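Local coordinates for protein eukaryotic translation initiation factor 4E type 5 (Leishmania major, PDB 7KCJ) that probably acts as a translation initiation factor that binds the 7-methylguanosine cap of messenger RNA, as members of the eIF4E family do, at residues 14-19 and 81-86; 97-102 and 186-191; 102-107 and 150-155; 137-142 and 155-160. All blocks are in the same frame, centred on the assembly; numbering follows the deposited sequence.

Interaction 1. Residues 14-19 and 81-86; sequences LRDKWF and ARNNKE
CB of Arg82 lies over the indole of Trp18, and the two residues show how a non-hydrogen-bonded antiparallel pair can bring an aliphatic stem onto a ring. Arg82 CB stands 3.5 Å from the centroid of the six-membered Trp18 ring, 4° off the ring normal, a CH-pi contact. The guanidinium is turned steeply, 74° from the indole plane. A chi1 of -169° sets CG anti to the backbone N, beside Lys17 O; the chain, bent at chi3, then reaches the corner at residues 15 and 16. Here NH1 makes a weak bond of 3.3 Å to OD2 of Asp16 within a salt bridge, while the Arg15 side chain crosses that of Arg82 at about a right angle. Arg15 NH1 comes 3.7 Å from Arg82 NE, a closeness of like charges that Asp137, bound to Arg82 NE, probably offsets; Arg15 NE bonds to Val120 O. On the other face of the sheet Lys85 CB sits centrally over the Phe19 ring, 3.6 Å from its centroid. Backbone bonds join Phe19 to Ala81. Trp18 also packs on Val120 and Met121 of helix 108-121, Phe19 meets Trp52 of strand 48-55 edge-to-face, and strand 136-143 lies beyond 77-82.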
loop_
_atom_site.group_PDB
_atom_site.type_symbol
_atom_site.label_atom_id
_atom_site.label_comp_id
_atom_site.label_asym_id
_atom_site.label_seq_id
_atom_site.Cartn_x
_atom_site.Cartn_y
_atom_site.Cartn_z
ATOM N N LEU A 14 -1.673 -5.134 -15.435
ATOM C CA LEU A 14 -1.829 -5.524 -14.042
ATOM C C LEU A 14 -2.751 -6.732 -14.017
ATOM O O LEU A 14 -3.606 -6.864 -14.906
ATOM C CB LEU A 14 -2.505 -4.410 -13.224
ATOM C CG LEU A 14 -1.906 -3.024 -13.353
ATOM C CD1 LEU A 14 -2.752 -2.012 -12.621
ATOM C CD2 LEU A 14 -0.449 -3.004 -12.872
ATOM N N ARG A 15 -2.630 -7.577 -12.974
ATOM C CA ARG A 15 -3.543 -8.707 -12.842
ATOM C C ARG A 15 -4.898 -8.155 -12.360
ATOM O O ARG A 15 -4.949 -7.319 -11.451
ATOM C CB ARG A 15 -2.982 -9.784 -11.897
ATOM C CG ARG A 15 -2.747 -9.289 -10.480
ATOM C CD ARG A 15 -2.066 -10.328 -9.623
ATOM N NE ARG A 15 -2.100 -9.928 -8.223
ATOM C CZ ARG A 15 -3.013 -10.333 -7.345
ATOM N NH1 ARG A 15 -3.948 -11.208 -7.700
ATOM N NH2 ARG A 15 -2.968 -9.906 -6.094
ATOM N N ASP A 16 -5.986 -8.521 -13.045
ATOM C CA ASP A 16 -7.332 -8.000 -12.717
ATOM C C ASP A 16 -7.327 -6.429 -12.703
ATOM O O ASP A 16 -6.401 -5.847 -13.250
ATOM C CB ASP A 16 -7.798 -8.602 -11.372
ATOM C CG ASP A 16 -7.711 -10.109 -11.301
ATOM O OD1 ASP A 16 -8.436 -10.778 -12.058
ATOM O OD2 ASP A 16 -6.936 -10.615 -10.475
ATOM N N LYS A 17 -8.272 -5.758 -12.056
ATOM C CA LYS A 17 -8.245 -4.294 -11.949
ATOM C C LYS A 17 -8.144 -3.900 -10.481
ATOM O O LYS A 17 -8.554 -4.658 -9.599
ATOM C CB LYS A 17 -9.458 -3.640 -12.632
ATOM C CG LYS A 17 -10.772 -4.367 -12.347
ATOM C CD LYS A 17 -11.992 -3.633 -12.873
ATOM C CE LYS A 17 -13.270 -4.324 -12.457
ATOM N NZ LYS A 17 -14.467 -3.486 -12.739
ATOM N N TRP A 18 -7.592 -2.719 -10.214
ATOM C CA TRP A 18 -7.416 -2.215 -8.863
ATOM C C TRP A 18 -8.068 -0.843 -8.769
ATOM O O TRP A 18 -7.880 -0.027 -9.667
ATOM C CB TRP A 18 -5.901 -2.111 -8.543
ATOM C CG TRP A 18 -5.189 -3.438 -8.636
ATOM C CD1 TRP A 18 -4.874 -4.126 -9.774
ATOM C CD2 TRP A 18 -4.728 -4.245 -7.537
ATOM N NE1 TRP A 18 -4.249 -5.314 -9.451
ATOM C CE2 TRP A 18 -4.176 -5.424 -8.084
ATOM C CE3 TRP A 18 -4.702 -4.072 -6.152
ATOM C CZ2 TRP A 18 -3.620 -6.428 -7.285
ATOM C CZ3 TRP A 18 -4.180 -5.084 -5.359
ATOM C CH2 TRP A 18 -3.641 -6.239 -5.926
ATOM N N PHE A 19 -8.850 -0.589 -7.715
ATOM C CA PHE A 19 -9.453 0.723 -7.519
ATOM C C PHE A 19 -8.565 1.569 -6.612
ATOM O O PHE A 19 -8.143 1.116 -5.549
ATOM C CB PHE A 19 -10.867 0.634 -6.944
ATOM C CG PHE A 19 -11.631 1.921 -7.117
ATOM C CD1 PHE A 19 -12.253 2.220 -8.313
ATOM C CD2 PHE A 19 -11.694 2.854 -6.094
ATOM C CE1 PHE A 19 -12.944 3.421 -8.482
ATOM C CE2 PHE A 19 -12.384 4.050 -6.265
ATOM C CZ PHE A 19 -12.998 4.327 -7.455
ATOM N N ALA A 81 -7.161 -1.365 -4.138
ATOM C CA ALA A 81 -7.867 -2.602 -3.811
ATOM C C ALA A 81 -8.235 -3.357 -5.063
ATOM O O ALA A 81 -8.897 -2.798 -5.934
ATOM C CB ALA A 81 -9.117 -2.322 -2.989
ATOM N N ARG A 82 -7.852 -4.632 -5.139
ATOM C CA ARG A 82 -8.181 -5.435 -6.296
ATOM C C ARG A 82 -9.684 -5.751 -6.348
ATOM O O ARG A 82 -10.234 -6.283 -5.384
ATOM C CB ARG A 82 -7.319 -6.709 -6.314
ATOM C CG ARG A 82 -7.426 -7.472 -7.625
ATOM C CD ARG A 82 -6.629 -8.756 -7.585
ATOM N NE ARG A 82 -7.077 -9.649 -6.515
ATOM C CZ ARG A 82 -8.082 -10.513 -6.630
ATOM N NH1 ARG A 82 -8.753 -10.616 -7.770
ATOM N NH2 ARG A 82 -8.416 -11.290 -5.606
ATOM N N ASN A 83 -10.349 -5.379 -7.462
ATOM C CA ASN A 83 -11.775 -5.611 -7.734
ATOM C C ASN A 83 -12.751 -5.025 -6.708
ATOM O O ASN A 83 -13.877 -5.517 -6.618
ATOM C CB ASN A 83 -12.062 -7.117 -7.883
ATOM C CG ASN A 83 -11.575 -7.775 -9.137
ATOM O OD1 ASN A 83 -11.397 -8.999 -9.181
ATOM N ND2 ASN A 83 -11.374 -7.016 -10.203
ATOM N N ASN A 84 -12.362 -3.983 -5.960
ATOM C CA ASN A 84 -13.262 -3.435 -4.946
ATOM C C ASN A 84 -13.170 -1.925 -4.899
ATOM O O ASN A 84 -12.101 -1.390 -4.582
ATOM C CB ASN A 84 -12.949 -4.051 -3.587
ATOM C CG ASN A 84 -13.927 -3.665 -2.498
ATOM O OD1 ASN A 84 -14.990 -3.093 -2.756
ATOM N ND2 ASN A 84 -13.588 -3.974 -1.256
ATOM N N LYS A 85 -14.274 -1.229 -5.243
ATOM C CA LYS A 85 -14.254 0.226 -5.210
ATOM C C LYS A 85 -14.724 0.817 -3.877
ATOM O O LYS A 85 -14.724 2.042 -3.740
ATOM C CB LYS A 85 -15.000 0.847 -6.401
ATOM C CG LYS A 85 -16.508 0.728 -6.386
ATOM C CD LYS A 85 -17.095 1.593 -7.516
ATOM C CE LYS A 85 -16.847 0.997 -8.888
ATOM N NZ LYS A 85 -17.213 1.931 -10.003
ATOM N N GLU A 86 -15.071 -0.028 -2.883
ATOM C CA GLU A 86 -15.482 0.414 -1.548
ATOM C C GLU A 86 -14.275 0.423 -0.595
ATOM O O GLU A 86 -13.288 -0.280 -0.851
ATOM C CB GLU A 86 -16.566 -0.550 -0.997
ATOM C CG GLU A 86 -17.786 -0.703 -1.893
ATOM C CD GLU A 86 -18.490 0.599 -2.211
ATOM O OE1 GLU A 86 -18.647 1.429 -1.288
ATOM O OE2 GLU A 86 -18.879 0.789 -3.387
#

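Interaction 2. Residues 97-102 and 186-191; sequences SRIMIN and YNIAEA
Asn102 and Asn187 face each other in a hydrogen-bonded antiparallel pair and join their side chains as well as their backbones. From Asn102 CB, which passes 3.7 Å from OD1 of Asn187, CG is set beside the backbone N and anti to the carbonyl carbon (chi1 -66°). At the tip ND2 gives a hydrogen bond of 2.9 Å to Asn187 OD1, reaching it with a tilt of 20° from the acceptor's carbonyl plane. The other branch, OD1, turns to NE of Arg154 on the next strand. The two amide planes stand 45° apart, so the side chains cross without stacking. Farther along this face Met100 pairs with Ala189, and CG of Arg98 touches Ala191 O at 3.4 Å, its NE and NH1 continuing to Ser192 O and Glu156. The reverse face is mainly apolar: CG2 of Ile99 meets CG2 of Ile188 at 3.9 Å, and helix 165-178 covers Ile99 and Ile101, though Glu190 is also here, its OE1 bonded to Ser165 OG. Strand 186-191 is an outermost strand of the sheet, held by six backbone bonds, mostly apolar toward helix 165-178 and mixed on the other face, where the asparagine pair ties it on a seventh time.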
loop_
_atom_site.group_PDB
_atom_site.type_symbol
_atom_site.label_atom_id
_atom_site.label_comp_id
_atom_site.label_asym_id
_atom_site.label_seq_id
_atom_site.Cartn_x
_atom_site.Cartn_y
_atom_site.Cartn_z
ATOM N N SER A 97 -3.419 -11.835 6.745
ATOM C CA SER A 97 -2.492 -11.104 7.597
ATOM C C SER A 97 -1.826 -9.967 6.780
ATOM O O SER A 97 -2.232 -9.725 5.634
ATOM C CB SER A 97 -1.480 -12.040 8.254
ATOM O OG SER A 97 -0.648 -12.700 7.314
ATOM N N ARG A 98 -0.858 -9.237 7.370
ATOM C CA ARG A 98 -0.255 -8.119 6.667
ATOM C C ARG A 98 1.259 -8.051 6.769
ATOM O O ARG A 98 1.857 -8.637 7.671
ATOM C CB ARG A 98 -0.899 -6.803 7.127
ATOM C CG ARG A 98 -0.563 -6.439 8.550
ATOM C CD ARG A 98 -1.454 -5.335 9.081
ATOM N NE ARG A 98 -1.230 -5.140 10.511
ATOM C CZ ARG A 98 -1.177 -3.957 11.114
ATOM N NH1 ARG A 98 -1.325 -2.837 10.412
ATOM N NH2 ARG A 98 -0.950 -3.880 12.416
ATOM N N ILE A 99 1.874 -7.340 5.810
ATOM C CA ILE A 99 3.312 -7.101 5.782
ATOM C C ILE A 99 3.516 -5.593 5.744
ATOM O O ILE A 99 2.929 -4.914 4.900
ATOM C CB ILE A 99 3.994 -7.815 4.575
ATOM C CG1 ILE A 99 3.992 -9.335 4.754
ATOM C CG2 ILE A 99 5.412 -7.304 4.363
ATOM C CD1 ILE A 99 4.351 -10.079 3.510
ATOM N N MET A 100 4.293 -5.051 6.691
ATOM C CA MET A 100 4.592 -3.617 6.708
ATOM C C MET A 100 6.007 -3.412 6.261
ATOM O O MET A 100 6.912 -4.082 6.757
ATOM C CB MET A 100 4.438 -2.994 8.106
ATOM C CG MET A 100 3.193 -3.394 8.836
ATOM S SD MET A 100 1.613 -3.118 8.092
ATOM C CE MET A 100 1.386 -1.392 8.571
ATOM N N ILE A 101 6.201 -2.521 5.299
ATOM C CA ILE A 101 7.521 -2.166 4.792
ATOM C C ILE A 101 7.713 -0.669 5.013
ATOM O O ILE A 101 7.008 0.129 4.387
ATOM C CB ILE A 101 7.631 -2.512 3.287
ATOM C CG1 ILE A 101 7.341 -3.997 3.029
ATOM C CG2 ILE A 101 8.996 -2.136 2.731
ATOM C CD1 ILE A 101 6.681 -4.239 1.792
ATOM N N ASN A 102 8.647 -0.281 5.886
ATOM C CA ASN A 102 8.949 1.144 6.100
ATOM C C ASN A 102 10.138 1.544 5.243
ATOM O O ASN A 102 11.162 0.875 5.285
ATOM C CB ASN A 102 9.250 1.436 7.556
ATOM C CG ASN A 102 8.040 1.237 8.433
ATOM O OD1 ASN A 102 7.173 2.111 8.516
ATOM N ND2 ASN A 102 7.952 0.092 9.090
ATOM N N TYR A 186 15.530 0.707 5.437
ATOM C CA TYR A 186 14.215 0.079 5.353
ATOM C C TYR A 186 14.052 -1.064 6.340
ATOM O O TYR A 186 15.032 -1.629 6.800
ATOM C CB TYR A 186 13.931 -0.442 3.919
ATOM C CG TYR A 186 14.773 -1.639 3.509
ATOM C CD1 TYR A 186 16.046 -1.472 2.972
ATOM C CD2 TYR A 186 14.277 -2.927 3.599
ATOM C CE1 TYR A 186 16.822 -2.553 2.609
ATOM C CE2 TYR A 186 15.045 -4.021 3.213
ATOM C CZ TYR A 186 16.317 -3.826 2.723
ATOM O OH TYR A 186 17.078 -4.879 2.299
ATOM N N ASN A 187 12.809 -1.475 6.589
ATOM C CA ASN A 187 12.532 -2.652 7.397
ATOM C C ASN A 187 11.244 -3.342 6.959
ATOM O O ASN A 187 10.302 -2.694 6.473
ATOM C CB ASN A 187 12.553 -2.372 8.896
ATOM C CG ASN A 187 11.604 -1.303 9.302
ATOM O OD1 ASN A 187 10.384 -1.539 9.406
ATOM N ND2 ASN A 187 12.144 -0.094 9.539
ATOM N N ILE A 188 11.227 -4.673 7.092
ATOM C CA ILE A 188 10.096 -5.484 6.706
ATOM C C ILE A 188 9.614 -6.226 7.929
ATOM O O ILE A 188 10.412 -6.835 8.643
ATOM C CB ILE A 188 10.464 -6.468 5.565
ATOM C CG1 ILE A 188 10.988 -5.712 4.341
ATOM C CG2 ILE A 188 9.248 -7.336 5.194
ATOM C CD1 ILE A 188 11.595 -6.551 3.312
ATOM N N ALA A 189 8.310 -6.177 8.182
ATOM C CA ALA A 189 7.734 -6.860 9.325
ATOM C C ALA A 189 6.458 -7.593 8.931
ATOM O O ALA A 189 5.717 -7.126 8.072
ATOM C CB ALA A 189 7.438 -5.860 10.429
ATOM N N GLU A 190 6.209 -8.741 9.545
ATOM C CA GLU A 190 4.979 -9.496 9.335
ATOM C C GLU A 190 4.145 -9.327 10.591
ATOM O O GLU A 190 4.674 -9.417 11.707
ATOM C CB GLU A 190 5.272 -10.980 9.126
ATOM C CG GLU A 190 6.149 -11.254 7.925
ATOM C CD GLU A 190 6.617 -12.691 7.883
ATOM O OE1 GLU A 190 5.766 -13.585 7.660
ATOM O OE2 GLU A 190 7.827 -12.928 8.098
ATOM N N ALA A 191 2.854 -9.090 10.428
ATOM C CA ALA A 191 1.969 -8.898 11.574
ATOM C C ALA A 191 0.551 -9.327 11.269
ATOM O O ALA A 191 0.140 -9.354 10.108
ATOM C CB ALA A 191 1.985 -7.427 12.006
#

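Interaction 3. Residues 102-107 and 150-155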
loop_
_atom_site.group_PDB
_atom_site.type_symbol
_atom_site.label_atom_id
_atom_site.label_comp_id
_atom_site.label_asym_id
_atom_site.label_seq_id
_atom_site.Cartn_x
_atom_site.Cartn_y
_atom_site.Cartn_z
ATOM N N ASN A 102 8.647 -0.281 5.886
ATOM C CA ASN A 102 8.949 1.144 6.100
ATOM C C ASN A 102 10.138 1.544 5.243
ATOM O O ASN A 102 11.162 0.875 5.285
ATOM C CB ASN A 102 9.250 1.436 7.556
ATOM C CG ASN A 102 8.040 1.237 8.433
ATOM O OD1 ASN A 102 7.173 2.111 8.516
ATOM N ND2 ASN A 102 7.952 0.092 9.090
ATOM N N LEU A 103 9.992 2.595 4.434
ATOM C CA LEU A 103 11.045 3.039 3.525
ATOM C C LEU A 103 11.475 4.402 4.029
ATOM O O LEU A 103 10.681 5.332 3.983
ATOM C CB LEU A 103 10.485 3.128 2.094
ATOM C CG LEU A 103 9.878 1.852 1.552
ATOM C CD1 LEU A 103 9.147 2.095 0.215
ATOM C CD2 LEU A 103 10.952 0.734 1.442
ATOM N N LEU A 104 12.696 4.514 4.559
ATOM C CA LEU A 104 13.166 5.738 5.192
ATOM C C LEU A 104 13.615 6.874 4.274
ATOM O O LEU A 104 13.337 8.025 4.589
ATOM C CB LEU A 104 14.321 5.435 6.180
ATOM C CG LEU A 104 14.106 4.413 7.313
ATOM C CD1 LEU A 104 15.181 4.552 8.363
ATOM C CD2 LEU A 104 12.781 4.592 8.000
ATOM N N LYS A 105 14.385 6.591 3.216
ATOM C CA LYS A 105 14.963 7.664 2.398
ATOM C C LYS A 105 15.333 7.232 0.975
ATOM O O LYS A 105 15.464 6.041 0.726
ATOM C CB LYS A 105 16.229 8.166 3.122
ATOM C CG LYS A 105 17.264 7.076 3.337
ATOM C CD LYS A 105 18.479 7.600 4.066
ATOM C CE LYS A 105 19.298 6.480 4.650
ATOM N NZ LYS A 105 20.517 6.977 5.333
ATOM N N PRO A 106 15.527 8.170 0.024
ATOM C CA PRO A 106 15.957 7.758 -1.321
ATOM C C PRO A 106 17.360 7.171 -1.304
ATOM O O PRO A 106 18.176 7.522 -0.444
ATOM C CB PRO A 106 15.946 9.068 -2.113
ATOM C CG PRO A 106 16.125 10.138 -1.085
ATOM C CD PRO A 106 15.401 9.641 0.126
ATOM N N PRO A 107 17.679 6.289 -2.273
ATOM C CA PRO A 107 16.806 5.763 -3.339
ATOM C C PRO A 107 15.868 4.628 -2.901
ATOM O O PRO A 107 15.056 4.179 -3.698
ATOM C CB PRO A 107 17.813 5.291 -4.389
ATOM C CG PRO A 107 19.015 4.855 -3.589
ATOM C CD PRO A 107 19.030 5.703 -2.333
ATOM N N SER A 150 12.545 13.060 6.159
ATOM C CA SER A 150 11.482 13.800 5.500
ATOM C C SER A 150 10.780 13.056 4.339
ATOM O O SER A 150 9.656 13.413 3.992
ATOM C CB SER A 150 12.010 15.148 5.043
ATOM O OG SER A 150 12.981 14.972 4.023
ATOM N N GLU A 151 11.416 12.041 3.735
ATOM C CA GLU A 151 10.756 11.298 2.656
ATOM C C GLU A 151 10.269 9.918 3.085
ATOM O O GLU A 151 9.898 9.122 2.240
ATOM C CB GLU A 151 11.624 11.225 1.401
ATOM C CG GLU A 151 12.032 12.607 0.920
ATOM C CD GLU A 151 12.751 12.663 -0.412
ATOM O OE1 GLU A 151 12.631 11.697 -1.197
ATOM O OE2 GLU A 151 13.428 13.681 -0.670
ATOM N N GLN A 152 10.221 9.645 4.385
ATOM C CA GLN A 152 9.786 8.357 4.897
ATOM C C GLN A 152 8.335 8.034 4.569
ATOM O O GLN A 152 7.466 8.901 4.700
ATOM C CB GLN A 152 9.990 8.283 6.408
ATOM C CG GLN A 152 9.723 6.893 6.975
ATOM C CD GLN A 152 9.848 6.839 8.481
ATOM O OE1 GLN A 152 10.112 7.862 9.163
ATOM N NE2 GLN A 152 9.621 5.641 9.031
ATOM N N ILE A 153 8.084 6.797 4.103
ATOM C CA ILE A 153 6.751 6.272 3.816
ATOM C C ILE A 153 6.608 4.840 4.373
ATOM O O ILE A 153 7.595 4.170 4.665
ATOM C CB ILE A 153 6.383 6.331 2.303
ATOM C CG1 ILE A 153 7.234 5.346 1.461
ATOM C CG2 ILE A 153 6.488 7.743 1.762
ATOM C CD1 ILE A 153 6.917 5.344 -0.030
ATOM N N ARG A 154 5.360 4.378 4.529
ATOM C CA ARG A 154 5.091 3.001 4.931
ATOM C C ARG A 154 4.161 2.354 3.940
ATOM O O ARG A 154 3.121 2.921 3.635
ATOM C CB ARG A 154 4.462 2.908 6.325
ATOM C CG ARG A 154 4.307 1.437 6.759
ATOM C CD ARG A 154 3.463 1.251 7.992
ATOM N NE ARG A 154 3.935 1.999 9.145
ATOM C CZ ARG A 154 3.251 2.122 10.281
ATOM N NH1 ARG A 154 2.044 1.574 10.404
ATOM N NH2 ARG A 154 3.753 2.825 11.290
ATOM N N VAL A 155 4.510 1.174 3.457
ATOM C CA VAL A 155 3.649 0.415 2.571
ATOM C C VAL A 155 3.101 -0.760 3.374
ATOM O O VAL A 155 3.856 -1.479 4.033
ATOM C CB VAL A 155 4.370 -0.048 1.289
ATOM C CG1 VAL A 155 3.387 -0.761 0.350
ATOM C CG2 VAL A 155 5.027 1.125 0.573
HETATM O O HOH W 1 14.045 10.706 4.111
#
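Leu103 and Ile153 form the last bridged pair of these two strands, a hydrogen-bonded antiparallel one. Leu103 N reaches Ile153 O at 2.9 Å, almost straight at 173°, and Ile153 N returns a bond to Leu103 O. Beyond it both chains leave strand geometry but stay close at Leu104 and Gln152, the touching parts running 140° apart, and a water takes over the join: it donates to Leu104 O and accepts from Glu151 N at 3.0 Å. Among the side chains, Leu103 CD1 meets Ile153 CD1 at 3.9 Å on the face turned to helix 108-121. On the reverse face Arg154 lies alongside Asn102, its NE giving a 3.3 Å bond to OD1. The guanidinium is 82° from the amide plane, and OD1 also rests on Arg154 CG. Leu104 lies alongside Gln152, CD2 3.5 Å from NE2, and Pro106 lies crosswise to Glu151, CD near OE1. The Asn102 amide links three neighbouring strands, donating through ND2 to Asn187 and accepting at OD1, while the Leu103-Ile153 contact itself is apolar.

Interaction 4. Residues 137-142 and 155-160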
loop_
_atom_site.group_PDB
_atom_site.type_symbol
_atom_site.label_atom_id
_atom_site.label_comp_id
_atom_site.label_asym_id
_atom_site.label_seq_id
_atom_site.Cartn_x
_atom_site.Cartn_y
_atom_site.Cartn_z
ATOM N N ASP A 137 -4.109 -8.652 -1.898
ATOM C CA ASP A 137 -5.286 -7.974 -2.470
ATOM C C ASP A 137 -5.494 -6.519 -2.122
ATOM O O ASP A 137 -6.380 -5.906 -2.709
ATOM C CB ASP A 137 -6.584 -8.704 -2.133
ATOM C CG ASP A 137 -6.641 -10.095 -2.685
ATOM O OD1 ASP A 137 -6.204 -10.291 -3.837
ATOM O OD2 ASP A 137 -7.103 -10.996 -1.962
ATOM N N VAL A 138 -4.773 -5.974 -1.154
ATOM C CA VAL A 138 -4.897 -4.568 -0.790
ATOM C C VAL A 138 -3.503 -4.011 -0.536
ATOM O O VAL A 138 -2.676 -4.650 0.141
ATOM C CB VAL A 138 -5.833 -4.275 0.422
ATOM C CG1 VAL A 138 -5.800 -2.798 0.797
ATOM C CG2 VAL A 138 -7.273 -4.702 0.154
ATOM N N LEU A 139 -3.257 -2.809 -1.031
ATOM C CA LEU A 139 -2.006 -2.122 -0.827
ATOM C C LEU A 139 -2.346 -0.739 -0.283
ATOM O O LEU A 139 -3.155 -0.037 -0.879
ATOM C CB LEU A 139 -1.306 -2.002 -2.177
ATOM C CG LEU A 139 0.175 -1.724 -2.192
ATOM C CD1 LEU A 139 0.947 -2.818 -1.496
ATOM C CD2 LEU A 139 0.639 -1.661 -3.633
ATOM N N ARG A 140 -1.773 -0.362 0.871
ATOM C CA ARG A 140 -2.027 0.932 1.484
ATOM C C ARG A 140 -0.703 1.665 1.646
ATOM O O ARG A 140 0.228 1.128 2.216
ATOM C CB ARG A 140 -2.732 0.766 2.834
ATOM C CG ARG A 140 -3.824 -0.303 2.820
ATOM C CD ARG A 140 -5.043 0.115 3.584
ATOM N NE ARG A 140 -4.807 0.109 5.021
ATOM C CZ ARG A 140 -5.552 0.761 5.907
ATOM N NH1 ARG A 140 -6.579 1.501 5.505
ATOM N NH2 ARG A 140 -5.277 0.679 7.203
ATOM N N ILE A 141 -0.594 2.865 1.099
ATOM C CA ILE A 141 0.632 3.655 1.172
ATOM C C ILE A 141 0.418 4.875 2.058
ATOM O O ILE A 141 -0.503 5.646 1.811
ATOM C CB ILE A 141 1.148 4.010 -0.230
ATOM C CG1 ILE A 141 1.194 2.787 -1.144
ATOM C CG2 ILE A 141 2.501 4.645 -0.154
ATOM C CD1 ILE A 141 1.506 3.175 -2.620
ATOM N N ALA A 142 1.171 4.974 3.161
ATOM C CA ALA A 142 1.018 6.072 4.108
ATOM C C ALA A 142 2.234 6.971 4.198
ATOM O O ALA A 142 3.319 6.491 4.533
ATOM C CB ALA A 142 0.698 5.527 5.484
ATOM N N VAL A 155 4.510 1.174 3.457
ATOM C CA VAL A 155 3.649 0.415 2.571
ATOM C C VAL A 155 3.101 -0.760 3.374
ATOM O O VAL A 155 3.856 -1.479 4.033
ATOM C CB VAL A 155 4.370 -0.048 1.289
ATOM C CG1 VAL A 155 3.387 -0.761 0.350
ATOM C CG2 VAL A 155 5.027 1.125 0.573
ATOM N N GLU A 156 1.790 -0.908 3.394
ATOM C CA GLU A 156 1.107 -1.976 4.118
ATOM C C GLU A 156 0.443 -2.882 3.081
ATOM O O GLU A 156 -0.370 -2.411 2.287
ATOM C CB GLU A 156 0.053 -1.370 5.062
ATOM C CG GLU A 156 -0.840 -2.382 5.776
ATOM C CD GLU A 156 -1.873 -1.761 6.700
ATOM O OE1 GLU A 156 -2.331 -2.449 7.637
ATOM O OE2 GLU A 156 -2.224 -0.577 6.483
ATOM N N VAL A 157 0.788 -4.167 3.080
ATOM C CA VAL A 157 0.227 -5.134 2.129
ATOM C C VAL A 157 -0.690 -6.103 2.856
ATOM O O VAL A 157 -0.243 -6.727 3.809
ATOM C CB VAL A 157 1.365 -5.943 1.440
ATOM C CG1 VAL A 157 0.808 -6.792 0.300
ATOM C CG2 VAL A 157 2.504 -5.036 0.952
ATOM N N TRP A 158 -1.944 -6.276 2.407
ATOM C CA TRP A 158 -2.875 -7.231 3.028
ATOM C C TRP A 158 -2.941 -8.488 2.203
ATOM O O TRP A 158 -3.233 -8.426 1.011
ATOM C CB TRP A 158 -4.295 -6.660 3.193
ATOM C CG TRP A 158 -4.435 -5.498 4.146
ATOM C CD1 TRP A 158 -3.462 -4.938 4.927
ATOM C CD2 TRP A 158 -5.631 -4.745 4.393
ATOM N NE1 TRP A 158 -3.980 -3.881 5.638
ATOM C CE2 TRP A 158 -5.312 -3.745 5.333
ATOM C CE3 TRP A 158 -6.950 -4.826 3.924
ATOM C CZ2 TRP A 158 -6.247 -2.805 5.770
ATOM C CZ3 TRP A 158 -7.885 -3.919 4.403
ATOM C CH2 TRP A 158 -7.528 -2.931 5.323
ATOM N N LEU A 159 -2.614 -9.623 2.815
ATOM C CA LEU A 159 -2.651 -10.908 2.135
ATOM C C LEU A 159 -3.943 -11.628 2.518
ATOM O O LEU A 159 -4.313 -11.616 3.687
ATOM C CB LEU A 159 -1.459 -11.796 2.536
ATOM C CG LEU A 159 -0.089 -11.172 2.852
ATOM C CD1 LEU A 159 0.914 -12.219 3.072
ATOM C CD2 LEU A 159 0.414 -10.350 1.731
ATOM N N SER A 160 -4.598 -12.279 1.567
ATOM C CA SER A 160 -5.816 -13.044 1.871
ATOM C C SER A 160 -5.501 -14.392 2.552
ATOM O O SER A 160 -6.360 -14.942 3.252
ATOM C CB SER A 160 -6.660 -13.251 0.621
ATOM O OG SER A 160 -5.975 -14.029 -0.345
HETATM O O HOH W 2 -6.991 -13.481 -2.849
#
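Leu139 drives its CD1 between two valines of the opposite strand, 3.7 Å from both Val155 CG1 and Val157 CG2. With Ile141 this makes the tight, apolar face of the contact, on which Leu113, Val116, Leu117 and Val120 of helix 108-121 pack. The other face is just as close but mixed in chemistry. Val138 CB rests 3.7 Å from CE3 of Trp158, with CG1 over the face of the indole. Arg140, bent at chi2 and chi3, brings its guanidinium obliquely against the same ring, NE lying 3.3 Å from CZ2 and the planes 46° apart. NE also gives a 3.0 Å hydrogen bond, part of a salt bridge, to Glu156 OE2, approaching from above the carboxylate plane. The other oxygen, OE1, takes Trp158 NE1 at 3.0 Å in the ring plane and binds Arg98 as well, so two arginines, which would favour a charged carboxylate, and an indole fix Glu156. The strands are the arms of a beta hairpin, 136-143 and 153-159, in the curved antiparallel sheet of the eIF4E fold, which packs helix 108-121 against the face of Leu139. Toward the end of strand 153-159 the fit slackens. Asp137 N still binds Trp158 O, but Asp137 OD2 comes no closer to Ser160 than 3.5 Å, at CB, and a water donating to OD2 at 2.6 Å spans the gap to Ser160 OG. OD1 is engaged by Arg82.

In the fold
All four contacts belong to one antiparallel sheet, and their chemistry changes with their place in it. Interaction 4 is the core, its centre about 4 Å from that of the chain, and pairs an apolar face with a buried salt bridge and indole. Interactions 1, 2 and 3 are partly buried; the centres of 1 and 2 lie about 22 Å apart, on opposite sides of the chain's centre. Strand 97-103 serves 2 and 3 through Asn102, strand 153-159 serves 3 and 4 through Val155, and the Arg82-Asp137 salt bridge couples 1 to 4. Interaction 1 relies on arginine stems and aromatic faces, 2 largely on backbone bonding, and 3 on two backbone bonds, the Leu103-Ile153 contact, the Asn102-Arg154 bond and a water.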